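Local structure of putative rubredoxin reductase (Rhodopseudomonas palustris, 3FG2) at residues 7-12 and 29-34; 101-106 and 271-276; 145-150 and 166-171. The protein probably passes electrons from NADH through its bound FAD to a ferredoxin that serves the cytochrome P450 CYP199A2. All blocks are in the same frame, centred on the assembly; numbering follows the deposited sequence.

Contact 1 of 3, residues 7-12 and 29-34; sequences AGAGHA and IALIND. With FAD (flavin-adenine dinucleotide), chain B.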
# COMPACT_ATOMS: atom_id res chain seq x y z
N ALA A 7 2.45 11.05 -14.50
CA ALA A 7 1.99 11.90 -13.40
C ALA A 7 2.03 11.11 -12.10
O ALA A 7 1.17 10.28 -11.85
CB ALA A 7 0.57 12.36 -13.67
N GLY A 8 3.04 11.40 -11.28
CA GLY A 8 3.19 10.68 -10.02
C GLY A 8 4.48 9.89 -10.11
O GLY A 8 4.64 9.07 -11.02
N ALA A 9 5.41 10.15 -9.20
CA ALA A 9 6.70 9.47 -9.21
C ALA A 9 6.96 8.60 -7.98
O ALA A 9 8.01 8.70 -7.35
CB ALA A 9 7.83 10.49 -9.36
N GLY A 10 5.98 7.76 -7.66
CA GLY A 10 6.11 6.84 -6.54
C GLY A 10 6.51 5.50 -7.14
O GLY A 10 7.12 5.48 -8.21
N HIS A 11 6.14 4.40 -6.50
CA HIS A 11 6.50 3.10 -7.05
C HIS A 11 6.09 2.90 -8.51
O HIS A 11 6.94 2.65 -9.35
CB HIS A 11 5.93 1.96 -6.20
CG HIS A 11 6.71 1.71 -4.95
ND1 HIS A 11 6.51 2.41 -3.78
CD2 HIS A 11 7.75 0.86 -4.70
CE1 HIS A 11 7.38 2.01 -2.87
NE2 HIS A 11 8.14 1.08 -3.40
N ALA A 12 4.81 3.01 -8.81
CA ALA A 12 4.33 2.83 -10.18
C ALA A 12 4.90 3.83 -11.19
O ALA A 12 5.31 3.45 -12.29
CB ALA A 12 2.80 2.88 -10.21
N ILE A 29 10.42 10.91 -22.16
CA ILE A 29 9.77 10.46 -20.93
C ILE A 29 9.92 11.47 -19.80
O ILE A 29 11.01 11.66 -19.26
CB ILE A 29 10.36 9.11 -20.45
CG1 ILE A 29 10.18 8.04 -21.54
CG2 ILE A 29 9.67 8.68 -19.16
CD1 ILE A 29 10.76 6.69 -21.18
N ALA A 30 8.80 12.10 -19.44
CA ALA A 30 8.79 13.10 -18.37
C ALA A 30 8.07 12.55 -17.14
O ALA A 30 6.93 12.11 -17.22
CB ALA A 30 8.10 14.37 -18.86
N LEU A 31 8.76 12.59 -16.01
CA LEU A 31 8.21 12.08 -14.76
C LEU A 31 7.87 13.22 -13.81
O LEU A 31 8.75 13.78 -13.17
CB LEU A 31 9.23 11.15 -14.09
CG LEU A 31 8.78 9.85 -13.41
CD1 LEU A 31 9.86 9.43 -12.41
CD2 LEU A 31 7.45 10.05 -12.70
N ILE A 32 6.59 13.57 -13.71
CA ILE A 32 6.15 14.65 -12.83
C ILE A 32 6.15 14.20 -11.37
O ILE A 32 5.38 13.32 -10.98
CB ILE A 32 4.75 15.12 -13.22
CG1 ILE A 32 4.75 15.50 -14.70
CG2 ILE A 32 4.31 16.29 -12.34
CD1 ILE A 32 3.39 15.51 -15.34
N ASN A 33 7.01 14.82 -10.56
CA ASN A 33 7.14 14.46 -9.15
C ASN A 33 6.77 15.63 -8.24
O ASN A 33 7.52 16.60 -8.14
CB ASN A 33 8.59 14.01 -8.90
CG ASN A 33 8.82 13.59 -7.47
OD1 ASN A 33 7.91 13.11 -6.79
ND2 ASN A 33 10.07 13.74 -7.00
N ASP A 34 5.62 15.53 -7.57
CA ASP A 34 5.16 16.61 -6.69
C ASP A 34 5.67 16.58 -5.25
O ASP A 34 5.10 17.23 -4.37
CB ASP A 34 3.63 16.66 -6.66
CG ASP A 34 3.02 15.55 -5.84
OD1 ASP A 34 1.78 15.53 -5.68
OD2 ASP A 34 3.78 14.69 -5.35
PA FAD B . 2.62 6.05 -4.50
O1A FAD B . 1.78 6.58 -3.40
O2A FAD B . 3.81 5.43 -4.25
O5B FAD B . 3.04 7.37 -5.17
C5B FAD B . 2.10 8.37 -5.68
C4B FAD B . 2.98 9.61 -5.96
O4B FAD B . 2.22 10.48 -6.88
C3B FAD B . 3.33 10.48 -4.74
O3B FAD B . 4.66 10.86 -4.61
C2B FAD B . 2.32 11.59 -4.86
O2B FAD B . 2.65 12.73 -4.13
C1B FAD B . 2.35 11.84 -6.34
N9A FAD B . 1.21 12.54 -6.93
C8A FAD B . -0.10 12.43 -6.57
N7A FAD B . -0.90 13.21 -7.29
C5A FAD B . -0.08 13.86 -8.16
C6A FAD B . -0.35 14.86 -9.22
N6A FAD B . -1.55 15.32 -9.51
N1A FAD B . 0.76 15.29 -9.91
C2A FAD B . 2.03 14.83 -9.63
N3A FAD B . 2.36 13.92 -8.69
C4A FAD B . 1.27 13.46 -7.97
N1 FAD B . 3.09 -2.35 0.01
C2 FAD B . 3.63 -3.57 0.09
O2 FAD B . 3.44 -4.39 -0.76
N3 FAD B . 4.47 -3.96 1.18
C4 FAD B . 4.77 -3.09 2.21
O4 FAD B . 5.49 -3.46 3.12
C4X FAD B . 4.18 -1.75 2.14
N5 FAD B . 4.44 -0.85 3.12
C5X FAD B . 3.88 0.41 3.02
C6 FAD B . 4.18 1.34 4.05
C7 FAD B . 3.67 2.63 4.03
C7M FAD B . 4.02 3.59 5.15
C8 FAD B . 2.80 3.05 2.93
C8M FAD B . 2.21 4.44 2.84
C9 FAD B . 2.50 2.13 1.90
C9A FAD B . 3.03 0.82 1.94
N10 FAD B . 2.77 -0.18 0.91
C10 FAD B . 3.32 -1.43 0.99
C1' FAD B . 1.90 0.23 -0.22
C2' FAD B . 2.75 0.79 -1.40
O2' FAD B . 3.55 1.84 -0.90
C3' FAD B . 1.81 1.27 -2.48
O3' FAD B . 1.05 0.17 -2.97
C4' FAD B . 2.60 1.89 -3.62
O4' FAD B . 3.39 3.01 -3.14
C5' FAD B . 1.62 2.37 -4.67
O5' FAD B . 2.48 3.04 -5.81
P FAD B . 1.91 4.22 -6.55
O1P FAD B . 3.04 4.53 -7.57
O2P FAD B . 0.65 4.00 -7.11
O3P FAD B . 1.75 5.36 -5.64
O HOH W 1 5.63 12.03 -7.03
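The methyl of Ala9 packs into the corner formed by Leu31 and Asn33, touching Leu31 CD2 at 3.4 Å, tighter than ordinary carbon packing, and Asn33 CB at 3.6 Å. Leu31 CD2 also lies against the carbonyl oxygen of Gly8. One backbone bond joins the segments: Gly8 N donates to Ile32 O (3.0 Å) and continues the parallel pairing of Ala7 with Ile32. A water accepts from Ala9 N and bonds FAD O3B, linking the turn to the ribose; its approach to Asn33 OD1 is doubtfully short. Asn33 ND2 is held by His37 O. Asp34 OD2 accepts from the ribose hydroxyl O2B at 2.6 Å; its chi1 of 75° sets CG between backbone N and carbonyl carbon, placing OD1 over the face of the adenine, 3.1 Å from FAD C4A, and OD1 forms a salt bridge with Arg78. At the helix start Ala12 N donates to the phosphate oxygen FAD O1P (2.6 Å), while the bond from His11 N to O2A is weak. Gly8 CA and Gly10 CA lie against FAD O4B and O5B, so the backbone itself lines the dinucleotide. Strand, glycine-rich turn, helix and acidic second-strand end form the dinucleotide-binding beta-alpha-beta unit of a Rossmann fold.

Contact 2 of 3, residues 101-106 and 271-276; sequences HLVLAT and SAIGDC. With FAD (flavin-adenine dinucleotide), chain B.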
# COMPACT_ATOMS: atom_id res chain seq x y z
N HIS A 101 1.26 9.93 -24.97
CA HIS A 101 0.50 9.06 -24.09
C HIS A 101 0.73 9.53 -22.65
O HIS A 101 1.86 9.85 -22.25
CB HIS A 101 0.93 7.60 -24.24
CG HIS A 101 -0.09 6.62 -23.74
ND1 HIS A 101 -0.28 6.37 -22.40
CD2 HIS A 101 -1.02 5.89 -24.40
CE1 HIS A 101 -1.29 5.53 -22.25
NE2 HIS A 101 -1.75 5.22 -23.45
N LEU A 102 -0.36 9.59 -21.89
CA LEU A 102 -0.32 10.04 -20.50
C LEU A 102 -0.53 8.87 -19.53
O LEU A 102 -1.49 8.12 -19.64
CB LEU A 102 -1.41 11.09 -20.26
CG LEU A 102 -1.63 11.56 -18.81
CD1 LEU A 102 -0.34 12.14 -18.26
CD2 LEU A 102 -2.75 12.60 -18.77
N VAL A 103 0.39 8.74 -18.58
CA VAL A 103 0.31 7.68 -17.58
C VAL A 103 -0.00 8.27 -16.20
O VAL A 103 0.78 9.06 -15.66
CB VAL A 103 1.64 6.88 -17.49
CG1 VAL A 103 1.61 5.93 -16.30
CG2 VAL A 103 1.85 6.09 -18.78
N LEU A 104 -1.15 7.90 -15.64
CA LEU A 104 -1.56 8.38 -14.33
C LEU A 104 -1.13 7.39 -13.25
O LEU A 104 -1.56 6.24 -13.25
CB LEU A 104 -3.08 8.57 -14.27
CG LEU A 104 -3.62 9.61 -15.26
CD1 LEU A 104 -5.13 9.72 -15.13
CD2 LEU A 104 -2.94 10.95 -14.98
N ALA A 105 -0.26 7.86 -12.36
CA ALA A 105 0.25 7.04 -11.26
C ALA A 105 0.28 7.95 -10.04
O ALA A 105 1.31 8.10 -9.37
CB ALA A 105 1.66 6.55 -11.59
N THR A 106 -0.88 8.55 -9.77
CA THR A 106 -1.07 9.49 -8.68
C THR A 106 -1.27 8.86 -7.31
O THR A 106 -1.35 9.56 -6.31
CB THR A 106 -2.29 10.39 -8.97
OG1 THR A 106 -3.43 9.56 -9.26
CG2 THR A 106 -2.01 11.29 -10.16
N SER A 271 -3.36 6.18 -19.61
CA SER A 271 -3.41 4.97 -18.79
C SER A 271 -3.35 5.32 -17.31
O SER A 271 -2.91 6.42 -16.94
CB SER A 271 -2.23 4.05 -19.12
OG SER A 271 -2.36 3.48 -20.40
N ALA A 272 -3.79 4.39 -16.47
CA ALA A 272 -3.74 4.59 -15.02
C ALA A 272 -3.15 3.32 -14.41
O ALA A 272 -3.55 2.21 -14.76
CB ALA A 272 -5.14 4.84 -14.47
N ILE A 273 -2.19 3.49 -13.50
CA ILE A 273 -1.54 2.35 -12.86
C ILE A 273 -1.29 2.59 -11.37
O ILE A 273 -1.20 3.74 -10.92
CB ILE A 273 -0.16 2.06 -13.51
CG1 ILE A 273 0.72 3.31 -13.41
CG2 ILE A 273 -0.33 1.64 -14.96
CD1 ILE A 273 2.13 3.10 -13.89
N GLY A 274 -1.18 1.50 -10.62
CA GLY A 274 -0.91 1.60 -9.20
C GLY A 274 -2.12 1.75 -8.30
O GLY A 274 -3.23 1.36 -8.64
N ASP A 275 -1.89 2.32 -7.13
CA ASP A 275 -2.95 2.52 -6.15
C ASP A 275 -4.14 3.30 -6.69
O ASP A 275 -5.27 3.09 -6.25
CB ASP A 275 -2.39 3.23 -4.92
CG ASP A 275 -1.61 2.30 -4.01
OD1 ASP A 275 -1.31 1.16 -4.41
OD2 ASP A 275 -1.29 2.73 -2.88
N CYS A 276 -3.91 4.19 -7.66
CA CYS A 276 -4.98 5.01 -8.20
C CYS A 276 -5.87 4.32 -9.22
O CYS A 276 -6.95 4.83 -9.55
CB CYS A 276 -4.41 6.29 -8.83
SG CYS A 276 -3.73 6.09 -10.52
PA FAD B . 2.62 6.05 -4.50
O1A FAD B . 1.78 6.58 -3.40
O2A FAD B . 3.81 5.43 -4.25
O5B FAD B . 3.04 7.37 -5.17
C5B FAD B . 2.10 8.37 -5.68
C4B FAD B . 2.98 9.61 -5.96
O4B FAD B . 2.22 10.48 -6.88
C3B FAD B . 3.33 10.48 -4.74
O3B FAD B . 4.66 10.86 -4.61
C2B FAD B . 2.32 11.59 -4.86
O2B FAD B . 2.65 12.73 -4.13
C1B FAD B . 2.35 11.84 -6.34
N9A FAD B . 1.21 12.54 -6.93
C8A FAD B . -0.10 12.43 -6.57
N7A FAD B . -0.90 13.21 -7.29
C5A FAD B . -0.08 13.86 -8.16
C6A FAD B . -0.35 14.86 -9.22
N6A FAD B . -1.55 15.32 -9.51
N1A FAD B . 0.76 15.29 -9.91
C2A FAD B . 2.03 14.83 -9.63
N3A FAD B . 2.36 13.92 -8.69
C4A FAD B . 1.27 13.46 -7.97
N1 FAD B . 3.09 -2.35 0.01
C2 FAD B . 3.63 -3.57 0.09
O2 FAD B . 3.44 -4.39 -0.76
N3 FAD B . 4.47 -3.96 1.18
C4 FAD B . 4.77 -3.09 2.21
O4 FAD B . 5.49 -3.46 3.12
C4X FAD B . 4.18 -1.75 2.14
N5 FAD B . 4.44 -0.85 3.12
C5X FAD B . 3.88 0.41 3.02
C6 FAD B . 4.18 1.34 4.05
C7 FAD B . 3.67 2.63 4.03
C7M FAD B . 4.02 3.59 5.15
C8 FAD B . 2.80 3.05 2.93
C8M FAD B . 2.21 4.44 2.84
C9 FAD B . 2.50 2.13 1.90
C9A FAD B . 3.03 0.82 1.94
N10 FAD B . 2.77 -0.18 0.91
C10 FAD B . 3.32 -1.43 0.99
C1' FAD B . 1.90 0.23 -0.22
C2' FAD B . 2.75 0.79 -1.40
O2' FAD B . 3.55 1.84 -0.90
C3' FAD B . 1.81 1.27 -2.48
O3' FAD B . 1.05 0.17 -2.97
C4' FAD B . 2.60 1.89 -3.62
O4' FAD B . 3.39 3.01 -3.14
C5' FAD B . 1.62 2.37 -4.67
O5' FAD B . 2.48 3.04 -5.81
P FAD B . 1.91 4.22 -6.55
O1P FAD B . 3.04 4.53 -7.57
O2P FAD B . 0.65 4.00 -7.11
O3P FAD B . 1.75 5.36 -5.64
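Parallel strand pairing joins 101-106 to 271-276 at one edge of the five-stranded sheet of the FAD-binding Rossmann-type domain, where strand 270-272 is outermost and strand 101-104 lies between it and strand 4-7. Three backbone bonds hold the register: Ser271 N to Leu102 O, Leu104 N to Ser271 O (2.6 Å) and Ile273 N to Leu104 O. Leu104 O is also approached by the CA-H of Ala272 and lies 3.5 Å from Cys276 SG.

On the face of Val103 and Ser271, Val103 CG1 meets Ile273 CD1 at 3.8 Å, the two side chains crossing obliquely. Ile273 CG1 sits between backbone N and carbonyl carbon (chi1 58°), which brings it against Ala105 CB; Ala12 and Val16 of helix 11-22 pack on Ile273. Leu104 and Ala272 occupy the other face, where Ile257 touches both. The hydroxyl of Ser271 comes to the edge of the His101 ring, 3.0 Å from CE1, and is hydrogen-bonded to Arg306.

Beyond the strands both segments turn to the cofactor. Thr106 sets CB and CG2 near N7A of the adenine, and its OG1 lies 3.4 Å from Cys276 CB. Gly274, without a side chain, lets FAD O2P within 3.5 Å of its CA. Asp275 takes FAD at two points: its N donates to the phosphate oxygen O2P at 3.0 Å, and its OD1 accepts from the ribityl hydroxyl O3' at 2.9 Å.

Contact 3 of 3, residues 145-150 and 166-171; sequences VVVIGA and LEVDVV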
# COMPACT_ATOMS: atom_id res chain seq x y z
N VAL A 145 1.02 7.20 22.85
CA VAL A 145 0.36 7.39 21.56
C VAL A 145 -0.83 6.47 21.35
O VAL A 145 -0.79 5.28 21.69
CB VAL A 145 1.36 7.18 20.39
CG1 VAL A 145 1.95 5.78 20.45
CG2 VAL A 145 0.64 7.38 19.06
N VAL A 146 -1.91 7.01 20.80
CA VAL A 146 -3.08 6.19 20.49
C VAL A 146 -3.06 6.01 18.98
O VAL A 146 -3.01 6.98 18.24
CB VAL A 146 -4.42 6.88 20.87
CG1 VAL A 146 -5.59 6.10 20.25
CG2 VAL A 146 -4.59 6.91 22.37
N VAL A 147 -3.07 4.76 18.54
CA VAL A 147 -3.07 4.46 17.11
C VAL A 147 -4.49 4.11 16.67
O VAL A 147 -5.05 3.11 17.11
CB VAL A 147 -2.13 3.27 16.80
CG1 VAL A 147 -2.21 2.91 15.32
CG2 VAL A 147 -0.71 3.63 17.19
N ILE A 148 -5.06 4.94 15.80
CA ILE A 148 -6.41 4.70 15.30
C ILE A 148 -6.30 4.03 13.94
O ILE A 148 -5.84 4.65 12.98
CB ILE A 148 -7.21 6.03 15.12
CG1 ILE A 148 -7.16 6.85 16.42
CG2 ILE A 148 -8.65 5.71 14.73
CD1 ILE A 148 -7.83 8.23 16.32
N GLY A 149 -6.73 2.78 13.87
CA GLY A 149 -6.66 2.04 12.62
C GLY A 149 -5.71 0.87 12.73
O GLY A 149 -4.49 1.05 12.72
N ALA A 150 -6.25 -0.34 12.84
CA ALA A 150 -5.42 -1.53 12.98
C ALA A 150 -5.04 -2.16 11.65
O ALA A 150 -5.05 -3.38 11.50
CB ALA A 150 -6.13 -2.55 13.87
N LEU A 166 7.33 4.01 24.27
CA LEU A 166 6.07 4.73 24.40
C LEU A 166 4.94 3.81 24.80
O LEU A 166 4.99 2.60 24.57
CB LEU A 166 5.67 5.41 23.09
CG LEU A 166 6.28 6.77 22.75
CD1 LEU A 166 7.76 6.60 22.48
CD2 LEU A 166 5.57 7.36 21.54
N GLU A 167 3.93 4.39 25.42
CA GLU A 167 2.76 3.64 25.82
C GLU A 167 1.94 3.59 24.54
O GLU A 167 1.82 4.60 23.85
CB GLU A 167 2.01 4.40 26.90
CG GLU A 167 1.11 3.54 27.72
CD GLU A 167 1.51 3.57 29.17
OE1 GLU A 167 2.69 3.27 29.47
OE2 GLU A 167 0.63 3.89 30.01
N VAL A 168 1.37 2.43 24.22
CA VAL A 168 0.61 2.31 22.99
C VAL A 168 -0.78 1.71 23.12
O VAL A 168 -0.95 0.63 23.67
CB VAL A 168 1.38 1.46 21.96
CG1 VAL A 168 0.61 1.41 20.64
CG2 VAL A 168 2.76 2.03 21.75
N ASP A 169 -1.76 2.42 22.58
CA ASP A 169 -3.15 1.97 22.56
C ASP A 169 -3.63 2.00 21.12
O ASP A 169 -3.51 3.02 20.43
CB ASP A 169 -4.04 2.87 23.43
CG ASP A 169 -3.95 2.53 24.90
OD1 ASP A 169 -3.02 3.02 25.58
OD2 ASP A 169 -4.79 1.75 25.38
N VAL A 170 -4.17 0.87 20.66
CA VAL A 170 -4.67 0.75 19.29
C VAL A 170 -6.19 0.71 19.26
O VAL A 170 -6.82 -0.16 19.87
CB VAL A 170 -4.11 -0.51 18.60
CG1 VAL A 170 -4.76 -0.67 17.23
CG2 VAL A 170 -2.60 -0.40 18.47
N VAL A 171 -6.78 1.65 18.53
CA VAL A 171 -8.22 1.76 18.38
C VAL A 171 -8.70 1.26 17.02
O VAL A 171 -8.37 1.85 15.98
CB VAL A 171 -8.66 3.23 18.57
CG1 VAL A 171 -10.13 3.40 18.19
CG2 VAL A 171 -8.42 3.66 20.01
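Asp169 O receives Val147 N at 2.6 Å, the shortest of five backbone bonds between these strands, and the CA-H of Val146 approaches the same oxygen at 3.2 Å. The other four run from Val145 N to Glu167 O, Asp169 N to Val145 O, Val171 N to Val147 O and, past the strand end, Gly149 N to Val171 O (2.8 Å). The strand directions differ by 21°, the pair being parallel. This is a beta-alpha-beta unit of a second Rossmann-type domain: helix 152-163 links the strands, and the turn starting at Gly149 fits a GxGxxG pattern, consistent with the NADH-binding domain of this family. On the face turned to that helix, Val145 and Val168 lie side by side, CG1 to CG2 at 4.1 Å. A chi1 of 58° sets Val145 CG1 between backbone N and carbonyl carbon, also within 4.1 Å of Leu166 CD2; Phe157 of the helix covers Val145 and Val147. Val147 CB meets Val170 CG2, while Val170 CG1 reaches Ala150 CB. On the opposite face Val146 CG1 touches Val171 CG2 at 3.7 Å. Beside them stands Asp169, buried, its OD2 hydrogen-bonded to His202 NE2 of strand 200-202.

In the fold
From the N terminus, contact 1 closes first, bringing strand 29-32 back beside strand 4-7 after helix 11-22. The chain then lays down strand 101-104 on the other side of strand 4-7, where Ala7 N and O probably hydrogen-bond to Val103 O and Ala105 N. Contact 2 closes only when 271-276 returns to this sheet, a loop of 164 residues within which contact 3 is nested. Contacts 1 and 2 lie 9 Å apart between centres and both touch FAD. Contact 3 repeats the beta-alpha-beta closure in the other parallel sheet, on the opposite side of the chain's centre, its centre about 33 Å from each of theirs.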